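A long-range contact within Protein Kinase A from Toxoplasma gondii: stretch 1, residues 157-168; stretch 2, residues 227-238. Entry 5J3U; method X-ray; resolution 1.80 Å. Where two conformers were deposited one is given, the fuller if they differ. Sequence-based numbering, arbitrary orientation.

Stretch 1, residues 157-168: DALRTEMFTDGA
Stretch 2 227-238: VIAHGICKVACL

An antiparallel strand pair, Arg 160 to Thr 165 against Ile 232 to Cys 237, forms most of this contact, and the turn after it binds the chain at Ala 229 and Gly 231. The strand axes are 4.4 Å apart at closest and their N-to-C directions 147° apart. Paired residues sum to 397; because both chains are extended, successive side chains alternate between two faces.

Ala 158, at phi/psi -104/9, leads in, its CB 3.7 Å from Leu 238 CD1. Leu 159 (m, t) sends CD1 to 4.1 Å from Ala 236 CB and CD2 to 4.0 Å from Leu 238 CD1, beginning the face shared by Leu 159, Thr 161, Met 163 and Thr 165 with Ala 236, Lys 234 and Ile 232.

Arg 160 (-121/160) opens the hydrogen-bonded pairs: its N lies 3.0 Å from Cys 237 O, and Cys 237 N lies 2.8 Å from Arg 160 O. A water links Arg 160 NH1 (2.7 Å) to the same Cys 237 O (2.8 Å). Thr 161 (m) has no such bond with Ala 236; its CA sits 3.2 Å from Val 235 O, a CA-H...O contact to the oxygen that also accepts Glu 162 N.

Glu 162 (m, t) bonds Val 235 both ways: Glu 162 N donates to Val 235 O and Val 235 N to Glu 162 O, each at 2.9 Å, while Glu 162 CG packs 3.7 Å from Cys 237 SG. Met 163 (t, p, p) reaches across to its pair partner Lys 234 and to Ile 232: SD to Ile 232 CD1 3.7 Å, CE to Lys 234 CE 3.5 Å.

Phe 164 (m, chi2 87°) donates N to Cys 233 O at 2.8 Å and accepts Cys 233 N on its O at 2.9 Å; Val 235 CG2 meets the ring edge, 3.7 Å from CE1.

A type II turn, Thr 165 to Ala 168, closed by Ala 168 N to Thr 165 O at 3.1 Å, then meets the corner at 230-231. Asp 166 (t) accepts Gly 231 N on OD1 at 2.8 Å. Gly 167, at phi 85°, donates N to Ala 229 O, and Ala 168 O receives Ala 229 N, both 2.9 Å.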

# COMPACT_ATOMS: atom_id res chain seq x y z
N ASP A 157 3.77 6.85 3.52
CA ASP A 157 2.40 6.85 2.99
C ASP A 157 2.11 5.74 1.98
O ASP A 157 0.97 5.42 1.76
CB ASP A 157 2.09 8.17 2.28
CG ASP A 157 1.88 9.34 3.25
OD1 ASP A 157 1.72 9.10 4.46
OD2 ASP A 157 1.93 10.51 2.79
N ALA A 158 3.13 5.15 1.37
CA ALA A 158 3.01 4.03 0.41
C ALA A 158 3.39 2.62 0.97
O ALA A 158 3.53 1.63 0.18
CB ALA A 158 3.89 4.34 -0.77
N LEU A 159 3.61 2.51 2.27
CA LEU A 159 3.96 1.22 2.89
C LEU A 159 2.76 0.40 3.34
O LEU A 159 1.75 0.98 3.78
CB LEU A 159 4.85 1.45 4.11
CG LEU A 159 6.22 2.03 3.83
CD1 LEU A 159 7.03 2.20 5.08
CD2 LEU A 159 7.02 1.17 2.85
N ARG A 160 2.88 -0.92 3.20
CA ARG A 160 1.97 -1.90 3.80
C ARG A 160 2.78 -2.81 4.70
O ARG A 160 4.01 -2.75 4.64
CB ARG A 160 1.25 -2.72 2.74
CG ARG A 160 0.39 -1.87 1.83
CD ARG A 160 -0.09 -2.74 0.68
NE ARG A 160 -0.96 -2.07 -0.26
CZ ARG A 160 -0.57 -1.33 -1.30
NH1 ARG A 160 0.72 -1.09 -1.57
NH2 ARG A 160 -1.51 -0.79 -2.07
N THR A 161 2.14 -3.49 5.63
CA THR A 161 2.84 -4.40 6.57
C THR A 161 2.37 -5.79 6.32
O THR A 161 1.18 -6.01 6.12
CB THR A 161 2.61 -4.00 8.03
OG1 THR A 161 3.30 -2.75 8.24
CG2 THR A 161 3.15 -5.01 8.99
N GLU A 162 3.28 -6.74 6.36
CA GLU A 162 2.93 -8.17 6.28
C GLU A 162 3.71 -8.95 7.37
O GLU A 162 4.85 -8.58 7.67
CB GLU A 162 3.31 -8.75 4.93
CG GLU A 162 2.53 -8.13 3.77
CD GLU A 162 2.87 -8.74 2.40
OE1 GLU A 162 3.69 -9.68 2.31
OE2 GLU A 162 2.30 -8.21 1.40
N MET A 163 3.09 -9.98 7.96
CA MET A 163 3.71 -10.82 9.00
C MET A 163 3.97 -12.20 8.39
O MET A 163 3.12 -12.73 7.69
CB MET A 163 2.77 -10.94 10.22
CG MET A 163 3.37 -11.65 11.44
SD MET A 163 4.58 -10.64 12.32
CE MET A 163 3.50 -9.38 13.01
N PHE A 164 5.14 -12.77 8.66
CA PHE A 164 5.51 -14.07 8.18
C PHE A 164 6.00 -14.90 9.39
O PHE A 164 6.89 -14.48 10.11
CB PHE A 164 6.64 -13.96 7.18
CG PHE A 164 6.22 -13.34 5.88
CD1 PHE A 164 6.23 -11.97 5.70
CD2 PHE A 164 5.81 -14.15 4.82
CE1 PHE A 164 5.85 -11.42 4.47
CE2 PHE A 164 5.46 -13.62 3.59
CZ PHE A 164 5.47 -12.24 3.43
N THR A 165 5.47 -16.10 9.53
CA THR A 165 5.92 -17.01 10.59
C THR A 165 7.14 -17.76 10.20
O THR A 165 7.56 -17.79 9.04
CB THR A 165 4.77 -17.98 11.00
OG1 THR A 165 4.34 -18.68 9.84
CG2 THR A 165 3.59 -17.24 11.55
N ASP A 166 7.73 -18.49 11.16
CA ASP A 166 8.98 -19.14 10.92
C ASP A 166 8.92 -20.08 9.72
O ASP A 166 7.95 -20.81 9.58
CB ASP A 166 9.42 -19.96 12.16
CG ASP A 166 10.74 -20.63 11.94
OD1 ASP A 166 11.75 -19.91 11.83
OD2 ASP A 166 10.75 -21.88 11.81
N GLY A 167 9.92 -19.96 8.86
CA GLY A 167 10.11 -20.81 7.68
C GLY A 167 9.34 -20.35 6.44
O GLY A 167 9.52 -20.93 5.40
N ALA A 168 8.45 -19.37 6.57
CA ALA A 168 7.66 -18.86 5.43
C ALA A 168 8.58 -18.08 4.49
O ALA A 168 9.42 -17.28 4.91
CB ALA A 168 6.52 -18.01 5.91
N VAL A 227 14.33 -15.27 0.44
CA VAL A 227 14.35 -14.63 1.81
C VAL A 227 13.27 -15.29 2.63
O VAL A 227 12.08 -15.28 2.25
CB VAL A 227 14.28 -13.09 1.79
CG1 VAL A 227 14.38 -12.56 3.24
CG2 VAL A 227 15.35 -12.49 0.88
N ILE A 228 13.69 -15.91 3.75
CA ILE A 228 12.83 -16.74 4.53
C ILE A 228 12.71 -16.19 5.98
O ILE A 228 13.71 -15.87 6.58
CB ILE A 228 13.45 -18.17 4.63
CG1 ILE A 228 13.67 -18.79 3.21
CG2 ILE A 228 12.53 -19.05 5.45
CD1 ILE A 228 14.66 -19.93 3.22
N ALA A 229 11.50 -16.12 6.51
CA ALA A 229 11.32 -15.61 7.89
C ALA A 229 12.00 -16.60 8.88
O ALA A 229 11.91 -17.83 8.71
CB ALA A 229 9.87 -15.49 8.22
N HIS A 230 12.69 -16.04 9.86
CA HIS A 230 13.49 -16.80 10.84
C HIS A 230 12.92 -16.43 12.22
O HIS A 230 13.15 -15.35 12.69
CB HIS A 230 14.95 -16.37 10.71
CG HIS A 230 15.86 -17.04 11.68
ND1 HIS A 230 16.08 -18.40 11.65
CD2 HIS A 230 16.64 -16.55 12.67
CE1 HIS A 230 16.93 -18.72 12.62
NE2 HIS A 230 17.28 -17.62 13.25
N GLY A 231 12.20 -17.36 12.84
CA GLY A 231 11.43 -17.08 14.06
C GLY A 231 10.09 -16.48 13.74
O GLY A 231 9.05 -17.11 13.85
N ILE A 232 10.13 -15.22 13.33
CA ILE A 232 9.00 -14.48 12.89
C ILE A 232 9.54 -13.20 12.24
O ILE A 232 10.63 -12.75 12.57
CB ILE A 232 8.02 -14.20 14.04
CG1 ILE A 232 6.75 -13.54 13.51
CG2 ILE A 232 8.63 -13.32 15.13
CD1 ILE A 232 5.57 -13.54 14.46
N CYS A 233 8.83 -12.64 11.26
CA CYS A 233 9.31 -11.46 10.60
C CYS A 233 8.15 -10.59 10.22
O CYS A 233 7.22 -11.04 9.54
CB CYS A 233 10.09 -11.85 9.34
SG CYS A 233 11.02 -10.48 8.64
N LYS A 234 8.22 -9.33 10.61
CA LYS A 234 7.22 -8.29 10.25
C LYS A 234 7.90 -7.33 9.30
O LYS A 234 8.91 -6.73 9.68
CB LYS A 234 6.76 -7.53 11.49
CG LYS A 234 5.70 -6.49 11.20
CD LYS A 234 5.50 -5.53 12.36
CE LYS A 234 4.83 -6.14 13.51
NZ LYS A 234 4.75 -5.11 14.60
N VAL A 235 7.38 -7.21 8.07
CA VAL A 235 8.01 -6.44 7.04
C VAL A 235 7.11 -5.32 6.56
O VAL A 235 5.87 -5.46 6.47
CB VAL A 235 8.45 -7.25 5.77
CG1 VAL A 235 9.71 -8.02 6.05
CG2 VAL A 235 7.33 -8.12 5.25
N ALA A 236 7.74 -4.18 6.34
CA ALA A 236 7.17 -3.08 5.57
C ALA A 236 7.43 -3.37 4.10
O ALA A 236 8.58 -3.75 3.72
CB ALA A 236 7.79 -1.76 6.00
N CYS A 237 6.44 -3.04 3.27
CA CYS A 237 6.42 -3.47 1.85
C CYS A 237 6.12 -2.25 0.99
O CYS A 237 5.14 -1.55 1.27
CB CYS A 237 5.30 -4.49 1.62
SG CYS A 237 5.34 -5.88 2.76
N LEU A 238 6.94 -2.01 -0.01
CA LEU A 238 6.80 -0.91 -0.98
C LEU A 238 6.75 -1.50 -2.40
O LEU A 238 7.68 -2.19 -2.83
CB LEU A 238 8.00 -0.01 -0.88
CG LEU A 238 8.00 1.32 -1.61
CD1 LEU A 238 6.93 2.24 -1.03
CD2 LEU A 238 9.36 1.98 -1.59
O HOH W 1 3.01 -1.96 -0.52
O HOH W 2 6.41 -17.88 13.82
O HOH W 3 13.99 -20.56 10.76